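Local coordinates for protein pseudopodium-enriched atypical kinase 1 (Homo sapiens, PDB 6BHC) that is a pseudokinase of the protein kinase family that forms dimers and probably works in signalling as a scaffold rather than as an active tyrosine kinase, at residues L175-V180 and F317-S322; R263-I268 and D278-G283; L285-L290 and G324-A329; Y307-L312 and L328-L333. The protein carries 1 engineered substitution. All blocks are in the same frame, centred on the assembly; numbering follows the deposited sequence.

The chain enters these contacts on helix 173-194 of the kinase C-lobe. Contact 1 closes the longest loop, from that helix to the loop just before helix 322-332. Contact 2 lies wholly within that span. It folds the end of the activation segment, 263-268, back on the nearby helix 277-289. The same helix then opens contact 3 at 285-290, which closes on 324-329. Contact 4 starts in the loop at 307-312 and ends on 328-333, sharing Leu328 and Ala329 with contact 3. Contacts 3 and 4 each cross contact 1 along the chain. Together they tie helices 173-194, 277-289 and 322-332 to the loops between them.

Contact 1: residues L175-V180 and F317-S322; sequences LYERQV and FRSPYS
Arg178 lies against the ring of Tyr321, and its backbone CA sits over one face, offset toward the rim. Its CB packs on Tyr321 CE2 and CZ. Arg178 CG is anti to the backbone N (chi1 -178°) and lies 3.7 Å from Tyr321 OH. The chain stays extended to NE. Arg178 CD comes within 3.3 Å of Tyr321 OH. At the tip, Arg178 NH1 donates to Tyr321 OH at 2.7 Å. The oxygen lies close to the guanidinium plane, and that plane is turned 58° from the ring. NH1 also bonds Leu354 O, and NH2 forms a salt bridge with Glu407, so three partners hold the guanidinium. Ser319 and Ser322 form a capping box at the start of helix 322-332. Tyr321 N donates to Ser319 OG, and Ser319 N donates to Ser322 OG at 3.0 Å. Glu177 of helix 173-194 reaches into this box. Ser322 OG donates to Glu177 OE1 at 2.7 Å, on the syn lone pair. Ser319 OG also donates to Glu177 OE1, but the modelled 2.3 Å is too short to be taken literally. The other carboxylate oxygen, OE2, is bonded by His169 NE2.

Contact 2: residues R263-I268 and D278-G283; sequences RLAPEI and DEFQTG
Ala265 and Pro266 of the APE motif that ends the activation segment of protein kinases, which Glu267 completes, rest on Phe280 of helix 277-289. Phe280 CG is anti to the backbone N (chi1 -180°), which sets it 3.8 Å from Ala265 CB. Ala265 CA lies over one face of the Phe280 ring, 3.7 Å from its centroid, in a CH-pi contact. Pro266 CD makes a second CH-pi contact over the face, 3.9 Å from the centroid of the Phe280 ring. The proline ring and Phe280 meet tip to tip, with Pro266 CD 3.5 Å from Phe280 CE1. An alanine in place of Phe280 would probably open a gap beneath the motif and leave Ala265 CA and Pro266 CD without the ring they pack on. In the kinase fold, Glu267 of this motif pairs with a conserved arginine, and here it forms a salt bridge with Arg340. The polar part of the contact is one residue further along the helix. Gln281 NE2 donates to Arg263 O at 3.0 Å, with an N-H...O angle of 158°. The acceptor lies near the amide plane, while the donor is tilted 33° from the carbonyl plane. The other end of the amide, Gln281 OE1, accepts from Leu204 N, which fixes which way the amide is turned.

Contact 3: residues L285-L290 and G324-A329; sequences LIYEML and GLQQLA
Tyr287 OH is gripped twice: it accepts from Gln326 NE2 at 3.1 Å and bonds the carbonyl of Pro313. This joins helices 277-289 and 322-332 of the kinase C-lobe, the alpha-F and alpha-H helices of the fold. Their segments run roughly antiparallel, with 147° between their directions and a closest axis approach of 10.1 Å. The N-H...O angle at Tyr287 OH is 158°, and the phenol oxygen lies in the amide plane of Gln326. Ring and amide planes are 59° apart. The Gln326 chain starts away from the other helix but bends at chi2, which turns CD back. Its OE1 accepts from Ile315 N, so both ends of the amide are used. A phenylalanine in place of Tyr287 would probably leave Gln326 NE2 and the carbonyl of Pro313 each without this partner in a buried setting. The rest of the contact is apolar. Ala329 CB touches Tyr287 CE1 at 3.7 Å. Leu290 CD1 and Leu325 CD1 meet at 4.2 Å. Ile286 points toward helix 322-332, its CG2 lying near Leu325 O. Ile286 and Leu328 cross at about a right angle, with Ile286 CD1 3.7 Å from Leu328 CD2.

Contact 4: residues Y307-L312 and L328-L333; sequences YTRADL and LASCLL
Tyr307 and Leu312 pack closely against the end of helix 322-332, while Arg309 lies on the open side. Tyr307 OH donates to Leu333 O at 2.7 Å. The C=O...donor angle is 148°, and the hydroxyl is tilted 24° from the carbonyl plane. Leu333 O sits at the edge of the tyrosine ring, also 3.2 Å from Tyr307 CE2. Leu333 is the first residue to leave helical geometry, so the bond meets the chain where the helix ends. Leu312 packs alongside. Leu312 CD1 touches Ser330 CA at 4.0 Å and Leu333 CB at 4.1 Å. Tyr307 and Leu333 both also pack on Phe280 of helix 277-289.

The outer side is looser. Arg309 is exposed and poorly ordered. Arg309 CG lies on Ser330 CB at 3.8 Å. Arg309 NE comes near Ser330 OG, but the angle is poor for a hydrogen bond. That hydroxyl instead bonds Gln326 O within its own helix. Arg309 NH1 makes a weak bond to Gln327 OE1. Across this contact the loop before helix 322-332 is probably held mainly by the phenol-to-carbonyl bond and leucine packing, and the poorly ordered arginine is likely to add little.

Contact 1: residues L175-V180 and F317-S322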
loop_
_atom_site.group_PDB
_atom_site.type_symbol
_atom_site.label_atom_id
_atom_site.label_comp_id
_atom_site.label_asym_id
_atom_site.label_seq_id
_atom_site.Cartn_x
_atom_site.Cartn_y
_atom_site.Cartn_z
ATOM N N LEU A 175 19.057 10.823 -17.816
ATOM C CA LEU A 175 17.676 10.403 -18.019
ATOM C C LEU A 175 17.547 9.470 -19.216
ATOM O O LEU A 175 16.841 8.458 -19.146
ATOM C CB LEU A 175 16.778 11.630 -18.187
ATOM C CG LEU A 175 15.279 11.369 -18.349
ATOM C CD1 LEU A 175 14.769 10.454 -17.248
ATOM C CD2 LEU A 175 14.510 12.682 -18.352
ATOM N N TYR A 176 18.227 9.783 -20.321
ATOM C CA TYR A 176 18.079 8.963 -21.520
ATOM C C TYR A 176 18.700 7.585 -21.329
ATOM O O TYR A 176 18.089 6.567 -21.678
ATOM C CB TYR A 176 18.696 9.661 -22.734
ATOM C CG TYR A 176 18.666 8.784 -23.967
ATOM C CD1 TYR A 176 17.496 8.624 -24.699
ATOM C CD2 TYR A 176 19.798 8.094 -24.383
ATOM C CE1 TYR A 176 17.458 7.811 -25.816
ATOM C CE2 TYR A 176 19.769 7.280 -25.498
ATOM C CZ TYR A 176 18.597 7.143 -26.212
ATOM O OH TYR A 176 18.559 6.333 -27.324
ATOM N N GLU A 177 19.917 7.528 -20.784
ATOM C CA GLU A 177 20.590 6.243 -20.635
ATOM C C GLU A 177 19.953 5.377 -19.555
ATOM O O GLU A 177 20.163 4.159 -19.556
ATOM C CB GLU A 177 22.079 6.454 -20.348
ATOM C CG GLU A 177 22.814 7.169 -21.479
ATOM C CD GLU A 177 24.325 7.024 -21.401
ATOM O OE1 GLU A 177 24.821 6.352 -20.472
ATOM O OE2 GLU A 177 25.016 7.581 -22.278
ATOM N N ARG A 178 19.182 5.970 -18.640
ATOM C CA ARG A 178 18.396 5.155 -17.719
ATOM C C ARG A 178 17.206 4.524 -18.433
ATOM O O ARG A 178 16.881 3.356 -18.191
ATOM C CB ARG A 178 17.932 5.989 -16.524
ATOM C CG ARG A 178 17.154 5.178 -15.493
ATOM C CD ARG A 178 16.843 5.969 -14.230
ATOM N NE ARG A 178 16.136 5.141 -13.257
ATOM C CZ ARG A 178 16.735 4.394 -12.334
ATOM N NH1 ARG A 178 18.058 4.374 -12.246
ATOM N NH2 ARG A 178 16.012 3.668 -11.493
ATOM N N GLN A 179 16.545 5.280 -19.317
ATOM C CA GLN A 179 15.478 4.700 -20.130
ATOM C C GLN A 179 16.000 3.565 -21.000
ATOM O O GLN A 179 15.279 2.591 -21.246
ATOM C CB GLN A 179 14.830 5.770 -21.011
ATOM C CG GLN A 179 14.188 6.922 -20.259
ATOM C CD GLN A 179 13.532 7.921 -21.196
ATOM O OE1 GLN A 179 12.511 7.627 -21.817
ATOM N NE2 GLN A 179 14.124 9.104 -21.309
ATOM N N VAL A 180 17.242 3.677 -21.479
ATOM C CA VAL A 180 17.835 2.598 -22.262
ATOM C C VAL A 180 17.950 1.333 -21.421
ATOM O O VAL A 180 17.614 0.235 -21.879
ATOM C CB VAL A 180 19.198 3.040 -22.829
ATOM C CG1 VAL A 180 19.957 1.850 -23.393
ATOM C CG2 VAL A 180 19.001 4.098 -23.901
ATOM N N PHE A 317 31.702 7.948 -22.127
ATOM C CA PHE A 317 31.444 7.950 -20.686
ATOM C C PHE A 317 30.683 9.227 -20.343
ATOM O O PHE A 317 31.270 10.278 -20.082
ATOM C CB PHE A 317 32.756 7.834 -19.922
ATOM C CG PHE A 317 32.611 7.915 -18.432
ATOM C CD1 PHE A 317 31.750 7.068 -17.758
ATOM C CD2 PHE A 317 33.362 8.823 -17.701
ATOM C CE1 PHE A 317 31.623 7.138 -16.384
ATOM C CE2 PHE A 317 33.242 8.894 -16.326
ATOM C CZ PHE A 317 32.372 8.048 -15.667
ATOM N N ARG A 318 29.351 9.133 -20.340
ATOM C CA ARG A 318 28.498 10.308 -20.218
ATOM C C ARG A 318 27.500 10.256 -19.070
ATOM O O ARG A 318 26.919 11.295 -18.745
ATOM C CB ARG A 318 27.724 10.540 -21.526
ATOM C CG ARG A 318 28.613 10.652 -22.752
ATOM C CD ARG A 318 27.826 10.434 -24.030
ATOM N NE ARG A 318 26.870 11.505 -24.281
ATOM C CZ ARG A 318 26.089 11.566 -25.354
ATOM N NH1 ARG A 318 26.151 10.614 -26.276
ATOM N NH2 ARG A 318 25.247 12.576 -25.506
ATOM N N SER A 319 27.286 9.104 -18.446
ATOM C CA SER A 319 26.289 8.974 -17.393
ATOM C C SER A 319 26.743 7.892 -16.434
ATOM O O SER A 319 27.650 7.113 -16.752
ATOM C CB SER A 319 24.910 8.636 -17.977
ATOM O OG SER A 319 24.828 7.269 -18.330
ATOM N N PRO A 320 26.141 7.810 -15.239
ATOM C CA PRO A 320 26.479 6.714 -14.316
ATOM C C PRO A 320 26.179 5.328 -14.862
ATOM O O PRO A 320 26.565 4.338 -14.225
ATOM C CB PRO A 320 25.616 7.010 -13.082
ATOM C CG PRO A 320 25.363 8.471 -13.145
ATOM C CD PRO A 320 25.262 8.808 -14.603
ATOM N N TYR A 321 25.504 5.218 -16.003
ATOM C CA TYR A 321 25.167 3.932 -16.591
ATOM C C TYR A 321 26.089 3.547 -17.740
ATOM O O TYR A 321 25.993 2.424 -18.242
ATOM C CB TYR A 321 23.713 3.946 -17.078
ATOM C CG TYR A 321 22.730 4.473 -16.055
ATOM C CD1 TYR A 321 22.181 3.634 -15.092
ATOM C CD2 TYR A 321 22.349 5.812 -16.055
ATOM C CE1 TYR A 321 21.283 4.114 -14.156
ATOM C CE2 TYR A 321 21.452 6.299 -15.121
ATOM C CZ TYR A 321 20.921 5.446 -14.174
ATOM O OH TYR A 321 20.027 5.922 -13.241
ATOM N N SER A 322 26.994 4.440 -18.147
ATOM C CA SER A 322 27.776 4.211 -19.357
ATOM C C SER A 322 28.791 3.089 -19.171
ATOM O O SER A 322 28.961 2.250 -20.064
ATOM C CB SER A 322 28.471 5.506 -19.778
ATOM O OG SER A 322 27.521 6.535 -20.004
#

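Contact 2: residues R263-I268 and D278-G283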
loop_
_atom_site.group_PDB
_atom_site.type_symbol
_atom_site.label_atom_id
_atom_site.label_comp_id
_atom_site.label_asym_id
_atom_site.label_seq_id
_atom_site.Cartn_x
_atom_site.Cartn_y
_atom_site.Cartn_z
ATOM N N ARG A 263 25.119 -8.673 -38.102
ATOM C CA ARG A 263 24.426 -8.992 -36.861
ATOM C C ARG A 263 24.452 -10.485 -36.554
ATOM O O ARG A 263 23.665 -10.959 -35.729
ATOM C CB ARG A 263 22.985 -8.486 -36.918
ATOM C CG ARG A 263 22.870 -6.995 -37.173
ATOM C CD ARG A 263 21.421 -6.544 -37.187
ATOM N NE ARG A 263 21.311 -5.104 -37.393
ATOM C CZ ARG A 263 21.320 -4.208 -36.411
ATOM N NH1 ARG A 263 21.429 -4.603 -35.149
ATOM N NH2 ARG A 263 21.218 -2.915 -36.692
ATOM N N LEU A 264 25.338 -11.234 -37.202
ATOM C CA LEU A 264 25.486 -12.661 -36.959
ATOM C C LEU A 264 26.668 -12.910 -36.033
ATOM O O LEU A 264 27.738 -12.319 -36.203
ATOM C CB LEU A 264 25.683 -13.424 -38.270
ATOM C CG LEU A 264 24.511 -13.422 -39.249
ATOM C CD1 LEU A 264 24.841 -14.276 -40.467
ATOM C CD2 LEU A 264 23.244 -13.908 -38.560
ATOM N N ALA A 265 26.465 -13.787 -35.053
ATOM C CA ALA A 265 27.513 -14.095 -34.096
ATOM C C ALA A 265 28.707 -14.734 -34.805
ATOM O O ALA A 265 28.552 -15.359 -35.858
ATOM C CB ALA A 265 26.979 -15.026 -33.009
ATOM N N PRO A 266 29.916 -14.582 -34.254
ATOM C CA PRO A 266 31.105 -15.112 -34.943
ATOM C C PRO A 266 31.069 -16.612 -35.174
ATOM O O PRO A 266 31.626 -17.083 -36.174
ATOM C CB PRO A 266 32.255 -14.718 -34.003
ATOM C CG PRO A 266 31.737 -13.545 -33.245
ATOM C CD PRO A 266 30.273 -13.801 -33.057
ATOM N N GLU A 267 30.432 -17.382 -34.287
ATOM C CA GLU A 267 30.406 -18.830 -34.474
ATOM C C GLU A 267 29.587 -19.224 -35.696
ATOM O O GLU A 267 29.842 -20.273 -36.300
ATOM C CB GLU A 267 29.871 -19.523 -33.219
ATOM C CG GLU A 267 28.433 -19.182 -32.852
ATOM C CD GLU A 267 28.322 -17.960 -31.960
ATOM O OE1 GLU A 267 29.291 -17.173 -31.893
ATOM O OE2 GLU A 267 27.266 -17.789 -31.315
ATOM N N ILE A 268 28.612 -18.398 -36.084
ATOM C CA ILE A 268 27.820 -18.690 -37.274
ATOM C C ILE A 268 28.669 -18.562 -38.534
ATOM O O ILE A 268 28.447 -19.278 -39.518
ATOM C CB ILE A 268 26.587 -17.767 -37.323
ATOM C CG1 ILE A 268 25.760 -17.912 -36.043
ATOM C CG2 ILE A 268 25.727 -18.069 -38.541
ATOM C CD1 ILE A 268 25.222 -19.308 -35.817
ATOM N N ASP A 278 20.869 -14.628 -29.707
ATOM C CA ASP A 278 20.133 -13.456 -29.238
ATOM C C ASP A 278 20.961 -12.613 -28.276
ATOM O O ASP A 278 20.825 -11.384 -28.258
ATOM C CB ASP A 278 18.820 -13.880 -28.580
ATOM C CG ASP A 278 17.807 -14.400 -29.584
ATOM O OD1 ASP A 278 17.968 -14.125 -30.792
ATOM O OD2 ASP A 278 16.844 -15.075 -29.162
ATOM N N GLU A 279 21.820 -13.248 -27.474
ATOM C CA GLU A 279 22.699 -12.487 -26.592
ATOM C C GLU A 279 23.666 -11.622 -27.393
ATOM O O GLU A 279 23.908 -10.459 -27.045
ATOM C CB GLU A 279 23.464 -13.434 -25.665
ATOM C CG GLU A 279 22.623 -14.052 -24.549
ATOM C CD GLU A 279 21.773 -15.222 -25.014
ATOM O OE1 GLU A 279 21.802 -15.545 -26.220
ATOM O OE2 GLU A 279 21.077 -15.825 -24.168
ATOM N N PHE A 280 24.221 -12.170 -28.476
ATOM C CA PHE A 280 25.158 -11.409 -29.296
ATOM C C PHE A 280 24.475 -10.224 -29.969
ATOM O O PHE A 280 25.050 -9.133 -30.048
ATOM C CB PHE A 280 25.803 -12.322 -30.338
ATOM C CG PHE A 280 26.795 -11.628 -31.227
ATOM C CD1 PHE A 280 28.115 -11.481 -30.831
ATOM C CD2 PHE A 280 26.410 -11.129 -32.460
ATOM C CE1 PHE A 280 29.030 -10.845 -31.647
ATOM C CE2 PHE A 280 27.320 -10.492 -33.282
ATOM C CZ PHE A 280 28.631 -10.351 -32.874
ATOM N N GLN A 281 23.247 -10.416 -30.459
ATOM C CA GLN A 281 22.543 -9.316 -31.113
ATOM C C GLN A 281 22.117 -8.247 -30.115
ATOM O O GLN A 281 22.011 -7.070 -30.479
ATOM C CB GLN A 281 21.333 -9.848 -31.882
ATOM C CG GLN A 281 21.703 -10.661 -33.114
ATOM C CD GLN A 281 20.494 -11.081 -33.933
ATOM O OE1 GLN A 281 19.357 -11.032 -33.462
ATOM N NE2 GLN A 281 20.737 -11.495 -35.171
ATOM N N THR A 282 21.876 -8.631 -28.859
ATOM C CA THR A 282 21.562 -7.645 -27.830
ATOM C C THR A 282 22.750 -6.732 -27.554
ATOM O O THR A 282 22.564 -5.546 -27.254
ATOM C CB THR A 282 21.114 -8.353 -26.549
ATOM O OG1 THR A 282 19.963 -9.160 -26.828
ATOM C CG2 THR A 282 20.760 -7.344 -25.468
ATOM N N GLY A 283 23.974 -7.256 -27.665
ATOM C CA GLY A 283 25.146 -6.418 -27.486
ATOM C C GLY A 283 25.279 -5.355 -28.557
ATOM O O GLY A 283 25.740 -4.243 -28.283
#

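Contact 3: residues L285-L290 and G324-A329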
loop_
_atom_site.group_PDB
_atom_site.type_symbol
_atom_site.label_atom_id
_atom_site.label_comp_id
_atom_site.label_asym_id
_atom_site.label_seq_id
_atom_site.Cartn_x
_atom_site.Cartn_y
_atom_site.Cartn_z
ATOM N N LEU A 285 22.671 -4.017 -30.028
ATOM C CA LEU A 285 21.604 -3.059 -29.753
ATOM C C LEU A 285 22.023 -2.027 -28.716
ATOM O O LEU A 285 21.550 -0.886 -28.756
ATOM C CB LEU A 285 20.345 -3.790 -29.285
ATOM C CG LEU A 285 19.684 -4.733 -30.289
ATOM C CD1 LEU A 285 18.404 -5.303 -29.701
ATOM C CD2 LEU A 285 19.407 -4.018 -31.601
ATOM N N ILE A 286 22.900 -2.404 -27.782
ATOM C CA ILE A 286 23.350 -1.459 -26.763
ATOM C C ILE A 286 24.068 -0.283 -27.408
ATOM O O ILE A 286 23.839 0.878 -27.048
ATOM C CB ILE A 286 24.243 -2.169 -25.730
ATOM C CG1 ILE A 286 23.427 -3.185 -24.929
ATOM C CG2 ILE A 286 24.899 -1.153 -24.805
ATOM C CD1 ILE A 286 24.219 -3.879 -23.846
ATOM N N TYR A 287 24.943 -0.564 -28.375
ATOM C CA TYR A 287 25.621 0.511 -29.092
ATOM C C TYR A 287 24.629 1.374 -29.861
ATOM O O TYR A 287 24.718 2.608 -29.834
ATOM C CB TYR A 287 26.666 -0.076 -30.040
ATOM C CG TYR A 287 27.975 -0.450 -29.380
ATOM C CD1 TYR A 287 28.110 -1.640 -28.671
ATOM C CD2 TYR A 287 29.083 0.382 -29.480
ATOM C CE1 TYR A 287 29.312 -1.984 -28.074
ATOM C CE2 TYR A 287 30.286 0.047 -28.888
ATOM C CZ TYR A 287 30.395 -1.135 -28.188
ATOM O OH TYR A 287 31.595 -1.462 -27.601
ATOM N N GLU A 288 23.672 0.745 -30.548
ATOM C CA GLU A 288 22.741 1.497 -31.384
ATOM C C GLU A 288 21.803 2.357 -30.544
ATOM O O GLU A 288 21.520 3.505 -30.905
ATOM C CB GLU A 288 21.951 0.537 -32.274
ATOM C CG GLU A 288 22.818 -0.189 -33.296
ATOM C CD GLU A 288 22.028 -1.134 -34.184
ATOM O OE1 GLU A 288 21.055 -1.745 -33.696
ATOM O OE2 GLU A 288 22.384 -1.263 -35.375
ATOM N N MET A 289 21.315 1.825 -29.422
ATOM C CA MET A 289 20.469 2.613 -28.533
ATOM C C MET A 289 21.217 3.787 -27.915
ATOM O O MET A 289 20.583 4.773 -27.521
ATOM C CB MET A 289 19.885 1.727 -27.434
ATOM C CG MET A 289 18.909 0.686 -27.953
ATOM S SD MET A 289 18.118 -0.251 -26.635
ATOM C CE MET A 289 17.149 1.031 -25.843
ATOM N N LEU A 290 22.543 3.707 -27.820
ATOM C CA LEU A 290 23.358 4.820 -27.360
ATOM C C LEU A 290 23.822 5.711 -28.506
ATOM O O LEU A 290 24.823 6.424 -28.361
ATOM C CB LEU A 290 24.559 4.301 -26.568
ATOM C CG LEU A 290 24.187 3.562 -25.283
ATOM C CD1 LEU A 290 25.431 3.035 -24.589
ATOM C CD2 LEU A 290 23.387 4.466 -24.353
ATOM N N GLY A 324 28.715 0.529 -17.021
ATOM C CA GLY A 324 28.047 -0.757 -16.911
ATOM C C GLY A 324 27.508 -1.251 -18.240
ATOM O O GLY A 324 27.599 -2.442 -18.551
ATOM N N LEU A 325 26.943 -0.347 -19.043
ATOM C CA LEU A 325 26.471 -0.732 -20.368
ATOM C C LEU A 325 27.626 -1.126 -21.280
ATOM O O LEU A 325 27.473 -2.017 -22.123
ATOM C CB LEU A 325 25.661 0.406 -20.989
ATOM C CG LEU A 325 24.308 0.709 -20.339
ATOM C CD1 LEU A 325 23.711 1.984 -20.917
ATOM C CD2 LEU A 325 23.351 -0.462 -20.514
ATOM N N GLN A 326 28.783 -0.479 -21.125
ATOM C CA GLN A 326 29.960 -0.875 -21.890
ATOM C C GLN A 326 30.410 -2.279 -21.507
ATOM O O GLN A 326 30.680 -3.115 -22.376
ATOM C CB GLN A 326 31.091 0.129 -21.670
ATOM C CG GLN A 326 32.418 -0.285 -22.287
ATOM C CD GLN A 326 32.464 -0.064 -23.786
ATOM O OE1 GLN A 326 33.026 0.925 -24.260
ATOM N NE2 GLN A 326 31.882 -0.988 -24.543
ATOM N N GLN A 327 30.494 -2.554 -20.202
ATOM C CA GLN A 327 30.888 -3.883 -19.750
ATOM C C GLN A 327 29.859 -4.929 -20.158
ATOM O O GLN A 327 30.216 -6.055 -20.523
ATOM C CB GLN A 327 31.089 -3.878 -18.233
ATOM C CG GLN A 327 31.476 -5.226 -17.638
ATOM C CD GLN A 327 32.874 -5.672 -18.029
ATOM O OE1 GLN A 327 33.678 -4.884 -18.530
ATOM N NE2 GLN A 327 33.170 -6.947 -17.800
ATOM N N LEU A 328 28.574 -4.571 -20.110
ATOM C CA LEU A 328 27.527 -5.504 -20.511
ATOM C C LEU A 328 27.632 -5.850 -21.991
ATOM O O LEU A 328 27.476 -7.014 -22.376
ATOM C CB LEU A 328 26.153 -4.910 -20.196
ATOM C CG LEU A 328 24.954 -5.745 -20.642
ATOM C CD1 LEU A 328 24.987 -7.104 -19.967
ATOM C CD2 LEU A 328 23.650 -5.021 -20.344
ATOM N N ALA A 329 27.897 -4.851 -22.835
ATOM C CA ALA A 329 28.035 -5.106 -24.265
ATOM C C ALA A 329 29.256 -5.970 -24.560
ATOM O O ALA A 329 29.185 -6.891 -25.381
ATOM C CB ALA A 329 28.115 -3.784 -25.028
#

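Contact 4: residues Y307-L312 and L328-L333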
loop_
_atom_site.group_PDB
_atom_site.type_symbol
_atom_site.label_atom_id
_atom_site.label_comp_id
_atom_site.label_asym_id
_atom_site.label_seq_id
_atom_site.Cartn_x
_atom_site.Cartn_y
_atom_site.Cartn_z
ATOM N N TYR A 307 38.584 -11.012 -31.951
ATOM C CA TYR A 307 38.894 -9.782 -31.242
ATOM C C TYR A 307 38.856 -9.990 -29.728
ATOM O O TYR A 307 38.460 -11.042 -29.217
ATOM C CB TYR A 307 37.914 -8.682 -31.646
ATOM C CG TYR A 307 36.463 -9.103 -31.553
ATOM C CD1 TYR A 307 35.833 -9.737 -32.617
ATOM C CD2 TYR A 307 35.725 -8.871 -30.400
ATOM C CE1 TYR A 307 34.511 -10.128 -32.535
ATOM C CE2 TYR A 307 34.402 -9.258 -30.310
ATOM C CZ TYR A 307 33.800 -9.887 -31.380
ATOM O OH TYR A 307 32.483 -10.274 -31.298
ATOM N N THR A 308 39.281 -8.956 -29.011
ATOM C CA THR A 308 39.276 -8.923 -27.556
ATOM C C THR A 308 38.430 -7.740 -27.084
ATOM O O THR A 308 37.697 -7.121 -27.860
ATOM C CB THR A 308 40.703 -8.848 -27.010
ATOM O OG1 THR A 308 41.350 -7.674 -27.515
ATOM C CG2 THR A 308 41.500 -10.077 -27.422
ATOM N N ARG A 309 38.542 -7.424 -25.792
ATOM C CA ARG A 309 37.751 -6.336 -25.227
ATOM C C ARG A 309 38.250 -4.982 -25.717
ATOM O O ARG A 309 37.449 -4.074 -25.971
ATOM C CB ARG A 309 37.787 -6.411 -23.699
ATOM C CG ARG A 309 36.540 -5.887 -22.997
ATOM C CD ARG A 309 36.587 -4.382 -22.785
ATOM N NE ARG A 309 35.544 -3.938 -21.863
ATOM C CZ ARG A 309 35.400 -2.685 -21.440
ATOM N NH1 ARG A 309 34.421 -2.377 -20.600
ATOM N NH2 ARG A 309 36.233 -1.742 -21.856
ATOM N N ALA A 310 39.567 -4.830 -25.864
ATOM C CA ALA A 310 40.145 -3.564 -26.300
ATOM C C ALA A 310 39.900 -3.278 -27.775
ATOM O O ALA A 310 40.092 -2.134 -28.204
ATOM C CB ALA A 310 41.648 -3.547 -26.014
ATOM N N ASP A 311 39.486 -4.274 -28.558
ATOM C CA ASP A 311 39.240 -4.049 -29.977
ATOM C C ASP A 311 37.878 -3.414 -30.236
ATOM O O ASP A 311 37.700 -2.749 -31.263
ATOM C CB ASP A 311 39.353 -5.366 -30.745
ATOM C CG ASP A 311 40.737 -5.980 -30.654
ATOM O OD1 ASP A 311 41.734 -5.235 -30.743
ATOM O OD2 ASP A 311 40.825 -7.216 -30.492
ATOM N N LEU A 312 36.917 -3.602 -29.334
ATOM C CA LEU A 312 35.586 -3.055 -29.542
ATOM C C LEU A 312 35.601 -1.531 -29.419
ATOM O O LEU A 312 36.376 -0.969 -28.642
ATOM C CB LEU A 312 34.600 -3.647 -28.538
ATOM C CG LEU A 312 34.261 -5.130 -28.707
ATOM C CD1 LEU A 312 33.384 -5.614 -27.565
ATOM C CD2 LEU A 312 33.581 -5.373 -30.046
ATOM N N LEU A 328 28.574 -4.571 -20.110
ATOM C CA LEU A 328 27.527 -5.504 -20.511
ATOM C C LEU A 328 27.632 -5.850 -21.991
ATOM O O LEU A 328 27.476 -7.014 -22.376
ATOM C CB LEU A 328 26.153 -4.910 -20.196
ATOM C CG LEU A 328 24.954 -5.745 -20.642
ATOM C CD1 LEU A 328 24.987 -7.104 -19.967
ATOM C CD2 LEU A 328 23.650 -5.021 -20.344
ATOM N N ALA A 329 27.897 -4.851 -22.835
ATOM C CA ALA A 329 28.035 -5.106 -24.265
ATOM C C ALA A 329 29.256 -5.970 -24.560
ATOM O O ALA A 329 29.185 -6.891 -25.381
ATOM C CB ALA A 329 28.115 -3.784 -25.028
ATOM N N SER A 330 30.381 -5.691 -23.897
ATOM C CA SER A 330 31.588 -6.481 -24.119
ATOM C C SER A 330 31.362 -7.946 -23.772
ATOM O O SER A 330 31.880 -8.840 -24.451
ATOM C CB SER A 330 32.746 -5.909 -23.301
ATOM O OG SER A 330 32.952 -4.538 -23.598
ATOM N N CYS A 331 30.589 -8.212 -22.717
ATOM C CA CYS A 331 30.294 -9.593 -22.347
ATOM C C CYS A 331 29.348 -10.243 -23.347
ATOM O O CYS A 331 29.506 -11.423 -23.682
ATOM C CB CYS A 331 29.700 -9.645 -20.940
ATOM S SG CYS A 331 30.833 -9.131 -19.629
ATOM N N LEU A 332 28.355 -9.492 -23.830
ATOM C CA LEU A 332 27.430 -10.021 -24.821
ATOM C C LEU A 332 28.084 -10.203 -26.185
ATOM O O LEU A 332 27.620 -11.034 -26.973
ATOM C CB LEU A 332 26.212 -9.103 -24.949
ATOM C CG LEU A 332 25.271 -9.024 -23.745
ATOM C CD1 LEU A 332 24.264 -7.897 -23.924
ATOM C CD2 LEU A 332 24.556 -10.351 -23.534
ATOM N N LEU A 333 29.142 -9.450 -26.482
ATOM C CA LEU A 333 29.820 -9.525 -27.767
ATOM C C LEU A 333 31.074 -10.385 -27.717
ATOM O O LEU A 333 31.918 -10.290 -28.614
ATOM C CB LEU A 333 30.163 -8.121 -28.268
ATOM C CG LEU A 333 28.965 -7.239 -28.618
ATOM C CD1 LEU A 333 29.431 -5.866 -29.069
ATOM C CD2 LEU A 333 28.111 -7.903 -29.688
#